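Local coordinates for protein Xaa-Pro dipeptidase (Pyrococcus horikoshii, PDB 1WY2) that probably splits dipeptides that end in a C-terminal prolyl group, working as a two-metal, cobalt-dependent prolidase of the M24B family, at residues 206-211 with 325-330; 201-206 with 228-233; 241-246 with 317-322. One frame throughout, in Å; residues are numbered along the deposited sequence.

In the fold
All three contacts lie in the M24 catalytic part of the chain. Contacts 1 and 3 are buried, their centres 9 Å apart; contact 3 is mainly apolar side-chain packing, while contact 1 also sets methyls against a carbonyl and a guanidinium. They meet through neighbouring strands: contact 1 joins strand 325-336 to strand 208-217, and contact 3 joins strand 312-321 to helix 235-254. Contact 1 alone reaches the metal centre, through Glu330. Contact 2 is partly buried, nearer the surface, and rests on a backbone hydrogen bond as much as on side chains. It shares Gly206 with contact 1, sits at the end of hairpin 208-229, whose first strand contact 1 also uses, and does not touch contact 3.

Contact 1: residues 206-211 with 325-330; sequences GDLVVI and GGVRIE. With ZN (zinc ion), chain D; ZN (zinc ion), chain E.
The pita-bread fold of the M24 metallopeptidases brings strands of two of its sheets close together here, with the dinuclear zinc centre at one end of the contact. Strands 208-211 and 325-328 run at 41° to each other with axes 6.9 Å apart at their closest, and they are joined by side chains instead of backbone bonds. Leu208 and Val210 both direct their side chains at the other strand and bracket the carbonyl of Gly326: Leu208 CD1 lies 3.7 Å from Gly326 O, and Val210 CG2 lies 3.6 Å from the same oxygen. This buried oxygen has no polar partner in the model, so its surroundings here are methyl groups. The second branch of Leu208 crosses Val327 at about a right angle, CD2 to CG2 at 3.9 Å. Val210 CG1, anti to its backbone N, sits over one face of the Arg328 guanidinium toward its rim, 3.8 Å from Arg328 NH2. A bend at chi3 (66°) turns that group back over the valine, while NH2 forms a salt bridge with the metal ligand Asp212 and NH1 bonds to Tyr320 OH. Two residues on, the extended side chain of Glu330 bridges the metals, OE1 at 2.0 Å from the zinc of chain D and OE2 at 2.1 Å from the zinc of chain E; Asp212, Asp223, His287 and Glu316 complete the sites. Around the pair, strand 220-229 flanks Leu208 and Val210, strand 184-187 pairs with strand 208-217, and helix 235-254 packs on Val327.

Contact 2: residues 201-206 with 228-233; sequences KRIERG and IVVGSP
With CG1 of Val230 anti to its backbone N (chi1 -180°), Val230 CG2, anti to the carbonyl carbon, meets Ile203 CG2, which is anti to its own backbone N. The two methyls touch at 3.7 Å, and the side chains cross at about a right angle. The valine is also wedged against the backbone of the loop, its CB 3.8 Å from Glu204 O and its CG1 3.8 Å from Arg205 CA. Arg205 leaves its backbone with CG anti to N and then bends at chi3 (-77°), which brings its guanidinium beside Gly231, NH1 lying 3.0 Å from Gly231 CA. A beta carbon on Gly231 would collide with that NH1, and the backbone angles there call for glycine in any case. The charge of Arg205 is met through NE by Glu156. Between the backbones, Gly206 N donates to Val230 O in the carbonyl plane, a short bond of 2.5 Å with an N-H...O angle of 156°. Val230 N in turn bonds to Asp207 O, so Gly206 and Asp207 together face the single residue Val230: a G1 beta bulge, with Gly206 in the left-handed conformation of its first position. Arg205 and Gly206 have the backbone angles of a type II turn, a usual companion of this bulge. The bulge thus starts the pairing of strand 208-217 with strand 220-229, while Gln237 of helix 235-254 hydrogen-bonds through its NE2 to Gly206 O.

Contact 3: residues 241-246 with 317-322; sequences YEIVLE and PGIYIP
Helix 235-254 lies against the sheet of strands 312-321, 325-336 and 339-342 as part of the helical covering of the pita-bread fold. Over the short segments, helix 241-246 and strand 318-321 run nearly antiparallel, at 153°, with axes 8.2 Å apart. The tight part is small and apolar, and Val244 is its centre. Its two methyls part company: CG1, anti to the backbone N, presses on the carbonyl of Pro317 at 3.4 Å from Pro317 O, while CG2 lies 3.7 Å from Ile319 CG1. Val244 and Ile319 slide past each other in opposite directions, so they touch alongside, and the far end of the isoleucine reaches Ile243, where Ile319 CD1 meets Ile243 CG2 at 3.8 Å in a crossing near a right angle. An alanine in place of Val244 would remove both gamma methyls and would probably loosen the hold of the helix on Pro317 and Ile319. Ile272 of helix 261-274 adds to this interior by touching Ile243, Pro317 and Ile319. The outer side is looser. Glu242, one residue before Ile243, is solvent-exposed, and Glu246 is partly exposed. At the strand's end Ile321 and Pro322 diverge from the helix and are also partly exposed, Pro322 packing on Glu62 of the second subunit. On the strand's other face, Tyr320 OH lies so near Gly318 that a beta carbon there would stand 2.1 Å from that OH. Back at the helix, the ring carbon Pro317 CG rests 3.9 Å from Val244 O.

Contact 1: residues 206-211 with 325-330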
loop_
_atom_site.group_PDB
_atom_site.type_symbol
_atom_site.label_atom_id
_atom_site.label_comp_id
_atom_site.label_asym_id
_atom_site.label_seq_id
_atom_site.Cartn_x
_atom_site.Cartn_y
_atom_site.Cartn_z
ATOM N N GLY A 206 21.770 26.130 -3.364
ATOM C CA GLY A 206 20.906 26.955 -4.189
ATOM C C GLY A 206 19.634 26.211 -4.565
ATOM O O GLY A 206 18.744 26.759 -5.210
ATOM N N ASP A 207 19.554 24.951 -4.153
ATOM C CA ASP A 207 18.399 24.103 -4.440
ATOM C C ASP A 207 17.182 24.387 -3.572
ATOM O O ASP A 207 17.308 24.596 -2.367
ATOM C CB ASP A 207 18.748 22.627 -4.208
ATOM C CG ASP A 207 19.303 21.939 -5.433
ATOM O OD1 ASP A 207 19.529 22.610 -6.463
ATOM O OD2 ASP A 207 19.512 20.706 -5.352
ATOM N N LEU A 208 16.006 24.397 -4.191
ATOM C CA LEU A 208 14.764 24.515 -3.437
ATOM C C LEU A 208 14.581 23.044 -3.073
ATOM O O LEU A 208 14.874 22.171 -3.893
ATOM C CB LEU A 208 13.598 24.941 -4.334
ATOM C CG LEU A 208 13.234 26.424 -4.411
ATOM C CD1 LEU A 208 12.294 26.656 -5.579
ATOM C CD2 LEU A 208 12.587 26.863 -3.100
ATOM N N VAL A 209 14.127 22.755 -1.859
ATOM C CA VAL A 209 13.918 21.366 -1.465
ATOM C C VAL A 209 12.555 21.235 -0.803
ATOM O O VAL A 209 12.291 21.863 0.226
ATOM C CB VAL A 209 14.995 20.872 -0.470
ATOM C CG1 VAL A 209 14.834 19.365 -0.239
ATOM C CG2 VAL A 209 16.390 21.184 -1.007
ATOM N N VAL A 210 11.688 20.438 -1.414
ATOM C CA VAL A 210 10.354 20.206 -0.878
ATOM C C VAL A 210 10.427 18.938 -0.033
ATOM O O VAL A 210 10.922 17.907 -0.494
ATOM C CB VAL A 210 9.316 20.019 -2.013
ATOM C CG1 VAL A 210 7.936 19.711 -1.426
ATOM C CG2 VAL A 210 9.250 21.278 -2.867
ATOM N N ILE A 211 9.950 19.035 1.204
ATOM C CA ILE A 211 9.953 17.918 2.149
ATOM C C ILE A 211 8.505 17.611 2.524
ATOM O O ILE A 211 7.878 18.367 3.262
ATOM C CB ILE A 211 10.732 18.298 3.429
ATOM C CG1 ILE A 211 12.136 18.788 3.055
ATOM C CG2 ILE A 211 10.820 17.098 4.371
ATOM C CD1 ILE A 211 12.830 19.566 4.161
ATOM N N GLY A 325 11.773 24.357 -10.665
ATOM C CA GLY A 325 11.625 24.187 -9.232
ATOM C C GLY A 325 10.198 24.403 -8.776
ATOM O O GLY A 325 9.341 24.826 -9.554
ATOM N N GLY A 326 9.941 24.123 -7.506
ATOM C CA GLY A 326 8.598 24.291 -6.988
ATOM C C GLY A 326 8.584 24.518 -5.492
ATOM O O GLY A 326 9.587 24.313 -4.810
ATOM N N VAL A 327 7.436 24.952 -4.986
ATOM C CA VAL A 327 7.273 25.212 -3.561
ATOM C C VAL A 327 5.915 24.719 -3.083
ATOM O O VAL A 327 4.905 24.957 -3.734
ATOM C CB VAL A 327 7.342 26.728 -3.250
ATOM C CG1 VAL A 327 7.045 26.971 -1.770
ATOM C CG2 VAL A 327 8.719 27.279 -3.608
ATOM N N ARG A 328 5.905 24.016 -1.953
ATOM C CA ARG A 328 4.663 23.554 -1.347
ATOM C C ARG A 328 4.787 23.685 0.165
ATOM O O ARG A 328 5.829 23.380 0.746
ATOM C CB ARG A 328 4.338 22.091 -1.702
ATOM C CG ARG A 328 3.061 21.590 -0.990
ATOM C CD ARG A 328 2.484 20.285 -1.569
ATOM N NE ARG A 328 3.347 19.117 -1.394
ATOM C CZ ARG A 328 4.178 18.646 -2.321
ATOM N NH1 ARG A 328 4.273 19.242 -3.501
ATOM N NH2 ARG A 328 4.895 17.553 -2.080
ATOM N N ILE A 329 3.726 24.177 0.793
ATOM C CA ILE A 329 3.683 24.326 2.243
ATOM C C ILE A 329 2.372 23.678 2.657
ATOM O O ILE A 329 1.301 24.091 2.215
ATOM C CB ILE A 329 3.718 25.810 2.653
ATOM C CG1 ILE A 329 5.028 26.437 2.161
ATOM C CG2 ILE A 329 3.601 25.932 4.169
ATOM C CD1 ILE A 329 5.132 27.937 2.388
ATOM N N GLU A 330 2.469 22.648 3.492
ATOM C CA GLU A 330 1.304 21.884 3.922
ATOM C C GLU A 330 1.195 21.649 5.421
ATOM O O GLU A 330 2.178 21.308 6.080
ATOM C CB GLU A 330 1.311 20.521 3.213
ATOM C CG GLU A 330 0.395 19.476 3.845
ATOM C CD GLU A 330 0.455 18.132 3.149
ATOM O OE1 GLU A 330 1.556 17.727 2.722
ATOM O OE2 GLU A 330 -0.601 17.474 3.050
HETATM ZN ZN ZN D . 1.861 15.830 2.197
HETATM ZN ZN ZN E . -1.266 15.947 1.799
#

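Contact 2: residues 201-206 with 228-233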
loop_
_atom_site.group_PDB
_atom_site.type_symbol
_atom_site.label_atom_id
_atom_site.label_comp_id
_atom_site.label_asym_id
_atom_site.label_seq_id
_atom_site.Cartn_x
_atom_site.Cartn_y
_atom_site.Cartn_z
ATOM N N LYS A 201 19.264 11.495 -6.617
ATOM C CA LYS A 201 19.809 12.813 -6.912
ATOM C C LYS A 201 20.456 13.409 -5.672
ATOM O O LYS A 201 19.932 13.279 -4.568
ATOM C CB LYS A 201 18.709 13.764 -7.392
ATOM C CG LYS A 201 19.195 15.198 -7.609
ATOM C CD LYS A 201 18.054 16.137 -7.981
ATOM C CE LYS A 201 18.555 17.550 -8.243
ATOM N NZ LYS A 201 19.236 18.159 -7.065
ATOM N N ARG A 202 21.599 14.060 -5.852
ATOM C CA ARG A 202 22.264 14.690 -4.727
ATOM C C ARG A 202 21.868 16.157 -4.679
ATOM O O ARG A 202 21.751 16.821 -5.711
ATOM C CB ARG A 202 23.783 14.536 -4.832
ATOM C CG ARG A 202 24.247 13.118 -4.505
ATOM C CD ARG A 202 25.758 12.972 -4.497
ATOM N NE ARG A 202 26.152 11.598 -4.187
ATOM C CZ ARG A 202 26.066 11.039 -2.983
ATOM N NH1 ARG A 202 25.604 11.734 -1.951
ATOM N NH2 ARG A 202 26.439 9.778 -2.811
ATOM N N ILE A 203 21.641 16.648 -3.470
ATOM C CA ILE A 203 21.242 18.031 -3.252
ATOM C C ILE A 203 22.400 18.998 -3.516
ATOM O O ILE A 203 23.542 18.725 -3.154
ATOM C CB ILE A 203 20.725 18.190 -1.805
ATOM C CG1 ILE A 203 19.516 17.267 -1.609
ATOM C CG2 ILE A 203 20.358 19.641 -1.519
ATOM C CD1 ILE A 203 19.051 17.137 -0.175
ATOM N N GLU A 204 22.101 20.126 -4.155
ATOM C CA GLU A 204 23.129 21.122 -4.465
ATOM C C GLU A 204 22.799 22.451 -3.803
ATOM O O GLU A 204 21.633 22.738 -3.524
ATOM C CB GLU A 204 23.227 21.346 -5.978
ATOM C CG GLU A 204 23.324 20.080 -6.815
ATOM C CD GLU A 204 23.524 20.380 -8.289
ATOM O OE1 GLU A 204 24.665 20.711 -8.682
ATOM O OE2 GLU A 204 22.540 20.298 -9.054
ATOM N N ARG A 205 23.817 23.268 -3.551
ATOM C CA ARG A 205 23.577 24.568 -2.936
ATOM C C ARG A 205 22.748 25.410 -3.903
ATOM O O ARG A 205 22.987 25.394 -5.111
ATOM C CB ARG A 205 24.900 25.276 -2.607
ATOM C CG ARG A 205 24.713 26.652 -1.973
ATOM C CD ARG A 205 26.011 27.194 -1.395
ATOM N NE ARG A 205 26.355 26.562 -0.124
ATOM C CZ ARG A 205 25.810 26.886 1.046
ATOM N NH1 ARG A 205 24.893 27.840 1.112
ATOM N NH2 ARG A 205 26.181 26.257 2.153
ATOM N N GLY A 206 21.770 26.130 -3.364
ATOM C CA GLY A 206 20.906 26.955 -4.189
ATOM C C GLY A 206 19.634 26.211 -4.565
ATOM O O GLY A 206 18.744 26.759 -5.210
ATOM N N ILE A 228 12.405 24.453 1.762
ATOM C CA ILE A 228 13.547 25.254 2.187
ATOM C C ILE A 228 14.451 25.479 0.978
ATOM O O ILE A 228 14.181 24.985 -0.115
ATOM C CB ILE A 228 14.382 24.540 3.291
ATOM C CG1 ILE A 228 14.958 23.229 2.751
ATOM C CG2 ILE A 228 13.513 24.267 4.517
ATOM C CD1 ILE A 228 15.881 22.517 3.720
ATOM N N VAL A 229 15.510 26.253 1.179
ATOM C CA VAL A 229 16.484 26.504 0.126
ATOM C C VAL A 229 17.842 26.264 0.757
ATOM O O VAL A 229 18.093 26.696 1.883
ATOM C CB VAL A 229 16.443 27.956 -0.402
ATOM C CG1 VAL A 229 17.598 28.178 -1.375
ATOM C CG2 VAL A 229 15.117 28.229 -1.098
ATOM N N VAL A 230 18.703 25.548 0.048
ATOM C CA VAL A 230 20.039 25.269 0.551
ATOM C C VAL A 230 20.889 26.476 0.184
ATOM O O VAL A 230 21.240 26.669 -0.976
ATOM C CB VAL A 230 20.625 24.000 -0.095
ATOM C CG1 VAL A 230 22.020 23.730 0.459
ATOM C CG2 VAL A 230 19.711 22.811 0.181
ATOM N N GLY A 231 21.200 27.294 1.183
ATOM C CA GLY A 231 21.980 28.490 0.941
ATOM C C GLY A 231 21.041 29.674 0.834
ATOM O O GLY A 231 19.998 29.702 1.487
ATOM N N SER A 232 21.399 30.649 0.006
ATOM C CA SER A 232 20.568 31.832 -0.174
ATOM C C SER A 232 19.672 31.671 -1.398
ATOM O O SER A 232 20.121 31.233 -2.457
ATOM C CB SER A 232 21.447 33.073 -0.337
ATOM O OG SER A 232 22.288 33.241 0.790
ATOM N N PRO A 233 18.385 32.016 -1.265
ATOM C CA PRO A 233 17.467 31.891 -2.398
ATOM C C PRO A 233 17.589 33.077 -3.344
ATOM O O PRO A 233 17.888 34.190 -2.910
ATOM C CB PRO A 233 16.106 31.854 -1.722
ATOM C CG PRO A 233 16.296 32.818 -0.595
ATOM C CD PRO A 233 17.662 32.424 -0.047
#

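Contact 3: residues 241-246 with 317-322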
loop_
_atom_site.group_PDB
_atom_site.type_symbol
_atom_site.label_atom_id
_atom_site.label_comp_id
_atom_site.label_asym_id
_atom_site.label_seq_id
_atom_site.Cartn_x
_atom_site.Cartn_y
_atom_site.Cartn_z
ATOM N N TYR A 241 7.829 31.360 -3.422
ATOM C CA TYR A 241 7.721 30.949 -2.025
ATOM C C TYR A 241 6.773 31.873 -1.251
ATOM O O TYR A 241 5.888 31.408 -0.531
ATOM C CB TYR A 241 9.105 30.961 -1.368
ATOM C CG TYR A 241 9.078 31.128 0.136
ATOM C CD1 TYR A 241 8.651 30.100 0.970
ATOM C CD2 TYR A 241 9.468 32.333 0.721
ATOM C CE1 TYR A 241 8.611 30.265 2.356
ATOM C CE2 TYR A 241 9.434 32.511 2.099
ATOM C CZ TYR A 241 9.006 31.475 2.911
ATOM O OH TYR A 241 8.979 31.658 4.273
ATOM N N GLU A 242 6.959 33.181 -1.404
ATOM C CA GLU A 242 6.123 34.151 -0.700
ATOM C C GLU A 242 4.659 34.020 -1.099
ATOM O O GLU A 242 3.762 34.216 -0.276
ATOM C CB GLU A 242 6.617 35.580 -0.973
ATOM C CG GLU A 242 8.055 35.821 -0.527
ATOM C CD GLU A 242 8.529 37.245 -0.778
ATOM O OE1 GLU A 242 8.243 37.793 -1.865
ATOM O OE2 GLU A 242 9.201 37.810 0.110
ATOM N N ILE A 243 4.420 33.694 -2.365
ATOM C CA ILE A 243 3.058 33.528 -2.869
ATOM C C ILE A 243 2.389 32.292 -2.260
ATOM O O ILE A 243 1.239 32.350 -1.824
ATOM C CB ILE A 243 3.060 33.419 -4.408
ATOM C CG1 ILE A 243 3.552 34.739 -5.013
ATOM C CG2 ILE A 243 1.659 33.078 -4.917
ATOM C CD1 ILE A 243 3.733 34.701 -6.519
ATOM N N VAL A 244 3.103 31.174 -2.234
ATOM C CA VAL A 244 2.543 29.955 -1.657
ATOM C C VAL A 244 2.297 30.156 -0.159
ATOM O O VAL A 244 1.272 29.732 0.371
ATOM C CB VAL A 244 3.483 28.747 -1.872
ATOM C CG1 VAL A 244 2.951 27.528 -1.122
ATOM C CG2 VAL A 244 3.581 28.432 -3.363
ATOM N N LEU A 245 3.235 30.814 0.519
ATOM C CA LEU A 245 3.099 31.074 1.950
ATOM C C LEU A 245 1.863 31.926 2.224
ATOM O O LEU A 245 1.106 31.666 3.161
ATOM C CB LEU A 245 4.341 31.800 2.478
ATOM C CG LEU A 245 4.334 32.154 3.969
ATOM C CD1 LEU A 245 4.329 30.875 4.803
ATOM C CD2 LEU A 245 5.555 32.997 4.296
ATOM N N GLU A 246 1.662 32.950 1.404
ATOM C CA GLU A 246 0.517 33.838 1.568
ATOM C C GLU A 246 -0.791 33.074 1.376
ATOM O O GLU A 246 -1.731 33.220 2.160
ATOM C CB GLU A 246 0.589 34.977 0.555
ATOM C CG GLU A 246 -0.530 35.997 0.689
ATOM C CD GLU A 246 -0.581 36.953 -0.485
ATOM O OE1 GLU A 246 0.470 37.159 -1.132
ATOM O OE2 GLU A 246 -1.667 37.509 -0.757
ATOM N N PRO A 317 -1.257 24.374 -0.650
ATOM C CA PRO A 317 -1.122 24.953 -1.984
ATOM C C PRO A 317 0.331 24.822 -2.438
ATOM O O PRO A 317 1.238 24.645 -1.619
ATOM C CB PRO A 317 -1.537 26.404 -1.768
ATOM C CG PRO A 317 -1.020 26.681 -0.381
ATOM C CD PRO A 317 -1.430 25.422 0.373
ATOM N N GLY A 318 0.550 24.897 -3.744
ATOM C CA GLY A 318 1.901 24.800 -4.260
ATOM C C GLY A 318 1.991 25.387 -5.652
ATOM O O GLY A 318 0.973 25.567 -6.320
ATOM N N ILE A 319 3.212 25.706 -6.072
ATOM C CA ILE A 319 3.473 26.241 -7.406
ATOM C C ILE A 319 4.657 25.450 -7.942
ATOM O O ILE A 319 5.708 25.380 -7.303
ATOM C CB ILE A 319 3.840 27.736 -7.363
ATOM C CG1 ILE A 319 2.617 28.557 -6.945
ATOM C CG2 ILE A 319 4.365 28.184 -8.724
ATOM C CD1 ILE A 319 2.901 30.040 -6.810
ATOM N N TYR A 320 4.482 24.849 -9.113
ATOM C CA TYR A 320 5.529 24.033 -9.711
ATOM C C TYR A 320 5.863 24.505 -11.114
ATOM O O TYR A 320 5.010 24.496 -11.997
ATOM C CB TYR A 320 5.075 22.573 -9.732
ATOM C CG TYR A 320 4.431 22.173 -8.427
ATOM C CD1 TYR A 320 3.060 22.341 -8.227
ATOM C CD2 TYR A 320 5.202 21.707 -7.363
ATOM C CE1 TYR A 320 2.473 22.061 -6.994
ATOM C CE2 TYR A 320 4.623 21.425 -6.126
ATOM C CZ TYR A 320 3.260 21.605 -5.953
ATOM O OH TYR A 320 2.683 21.334 -4.733
ATOM N N ILE A 321 7.111 24.933 -11.294
ATOM C CA ILE A 321 7.601 25.433 -12.581
ATOM C C ILE A 321 8.438 24.330 -13.229
ATOM O O ILE A 321 9.538 24.028 -12.771
ATOM C CB ILE A 321 8.486 26.683 -12.382
ATOM C CG1 ILE A 321 7.776 27.689 -11.469
ATOM C CG2 ILE A 321 8.798 27.324 -13.731
ATOM C CD1 ILE A 321 6.411 28.143 -11.975
ATOM N N PRO A 322 7.922 23.717 -14.305
ATOM C CA PRO A 322 8.515 22.565 -14.974
ATOM C C PRO A 322 10.024 22.733 -15.198
ATOM O O PRO A 322 10.497 23.709 -15.766
ATOM C CB PRO A 322 7.810 22.396 -16.314
ATOM C CG PRO A 322 6.453 23.081 -16.213
ATOM C CD PRO A 322 6.638 24.017 -14.925
#